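Local coordinates for protein carboxylesterase (Est-2) (Archaeoglobus fulgidus, PDB 5FRD) that is a thermophilic carboxylesterase of the alpha/beta-hydrolase family, probably hydrolysing carboxylic esters, and binds coenzyme A near its active site, at residues L232-H235 with V236-N239. Sequence-based numbering, arbitrary orientation.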
loop_
_atom_site.group_PDB
_atom_site.type_symbol
_atom_site.label_atom_id
_atom_site.label_comp_id
_atom_site.label_asym_id
_atom_site.label_seq_id
_atom_site.Cartn_x
_atom_site.Cartn_y
_atom_site.Cartn_z
ATOM N N LEU A 232 8.470 -0.742 7.281
ATOM C CA LEU A 232 9.162 0.145 8.221
ATOM C C LEU A 232 9.815 -0.624 9.345
ATOM O O LEU A 232 10.854 -0.206 9.845
ATOM C CB LEU A 232 8.163 1.136 8.840
ATOM C CG LEU A 232 7.534 2.135 7.884
ATOM C CD1 LEU A 232 6.377 2.864 8.550
ATOM C CD2 LEU A 232 8.579 3.116 7.397
ATOM N N GLU A 233 9.190 -1.702 9.795
ATOM C CA GLU A 233 9.688 -2.420 10.993
ATOM C C GLU A 233 10.826 -3.370 10.682
ATOM O O GLU A 233 11.702 -3.603 11.543
ATOM C CB GLU A 233 8.559 -3.240 11.621
ATOM C CG GLU A 233 7.367 -2.495 12.201
ATOM C CD GLU A 233 6.292 -3.473 12.680
ATOM O OE1 GLU A 233 5.499 -3.927 11.840
ATOM O OE2 GLU A 233 6.263 -3.789 13.905
ATOM N N LYS A 234 10.787 -3.979 9.510
ATOM C CA LYS A 234 11.770 -4.954 9.072
ATOM C C LYS A 234 12.148 -4.635 7.632
ATOM O O LYS A 234 12.001 -5.463 6.746
ATOM C CB LYS A 234 11.249 -6.384 9.192
ATOM C CG LYS A 234 11.021 -6.840 10.625
ATOM C CD LYS A 234 12.310 -7.025 11.374
ATOM C CE LYS A 234 12.015 -7.580 12.763
ATOM N NZ LYS A 234 13.270 -7.813 13.510
ATOM N N HIS A 235 12.651 -3.420 7.443
ATOM C CA HIS A 235 12.907 -2.982 6.068
ATOM C C HIS A 235 13.952 -3.756 5.317
ATOM O O HIS A 235 13.831 -3.956 4.124
ATOM C CB HIS A 235 13.180 -1.480 5.982
ATOM C CG HIS A 235 14.568 -1.069 6.370
ATOM N ND1 HIS A 235 14.864 -0.631 7.630
ATOM C CD2 HIS A 235 15.722 -1.013 5.664
ATOM C CE1 HIS A 235 16.137 -0.273 7.675
ATOM N NE2 HIS A 235 16.683 -0.514 6.503
ATOM N N VAL A 236 14.993 -4.245 6.011
ATOM C CA VAL A 236 16.008 -4.989 5.337
ATOM C C VAL A 236 15.474 -6.326 4.809
ATOM O O VAL A 236 15.720 -6.718 3.684
ATOM C CB VAL A 236 17.247 -5.203 6.241
ATOM C CG1 VAL A 236 18.274 -6.088 5.552
ATOM C CG2 VAL A 236 17.818 -3.861 6.644
ATOM N N GLU A 237 14.671 -7.020 5.633
ATOM C CA GLU A 237 14.046 -8.276 5.250
ATOM C C GLU A 237 13.005 -8.075 4.159
ATOM O O GLU A 237 12.927 -8.854 3.218
ATOM C CB GLU A 237 13.412 -8.922 6.471
ATOM C CG GLU A 237 14.449 -9.319 7.538
ATOM C CD GLU A 237 14.832 -8.253 8.552
ATOM O OE1 GLU A 237 14.495 -7.063 8.448
ATOM O OE2 GLU A 237 15.580 -8.575 9.517
ATOM N N PHE A 238 12.249 -7.005 4.288
ATOM C CA PHE A 238 11.272 -6.661 3.259
ATOM C C PHE A 238 11.964 -6.412 1.933
ATOM O O PHE A 238 11.563 -6.975 0.913
ATOM C CB PHE A 238 10.461 -5.442 3.710
ATOM C CG PHE A 238 9.365 -5.048 2.730
ATOM C CD1 PHE A 238 9.663 -4.263 1.642
ATOM C CD2 PHE A 238 8.060 -5.455 2.923
ATOM C CE1 PHE A 238 8.677 -3.912 0.716
ATOM C CE2 PHE A 238 7.072 -5.098 2.025
ATOM C CZ PHE A 238 7.384 -4.359 0.914
ATOM N N ASN A 239 13.028 -5.613 1.964
ATOM C CA ASN A 239 13.734 -5.271 0.751
ATOM C C ASN A 239 14.364 -6.483 0.108
ATOM O O ASN A 239 14.403 -6.606 -1.105
ATOM C CB ASN A 239 14.793 -4.235 1.008
ATOM C CG ASN A 239 14.232 -2.845 1.279
ATOM O OD1 ASN A 239 13.019 -2.632 1.208
ATOM N ND2 ASN A 239 15.087 -1.909 1.624
HETATM O O HOH W 1 14.458 -10.139 12.061
#
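At the break between helices 230-233 and 235-249 of this alpha/beta hydrolase, Lys234, the first residue to leave one helix and the N-cap of the next, and His235 meet Phe238 and Asn239. Two backbone bonds start the second helix: Phe238 N donates to Lys234 O at 2.9 Å, and Asn239 N to His235 O at 2.8 Å. Next to them, the Lys234 side chain crosses that of Glu237 at a slant, its CB and CD against the carboxylate. The Glu237 chain, bent at chi2 (87°), folds back toward the N-cap and brings OE1 to 3.4 Å from Lys234 CB. A water accepts from Lys234 NZ at 3.0 Å and donates to Glu237 OE2. His235 holds CG between its backbone N and carbonyl carbon (chi1 79°), which sets the ring beside Val236, whose CG2 makes a CH-pi contact over one face, 3.9 Å from the ring centroid. Asn239 ND2 lies at the ring edge, but is hydrogen-bonded to Asn39 O, and OD1 to Gln40 NE2. An alanine in place of His235 would probably leave Val236 CG2 without its aromatic partner and open a gap beside Asn239 ND2. The first turn thus rests on backbone bonds, while the opposite charges, 4.7 Å apart from Lys234 NZ to Glu237 OE2, probably attract each other indirectly, through the water.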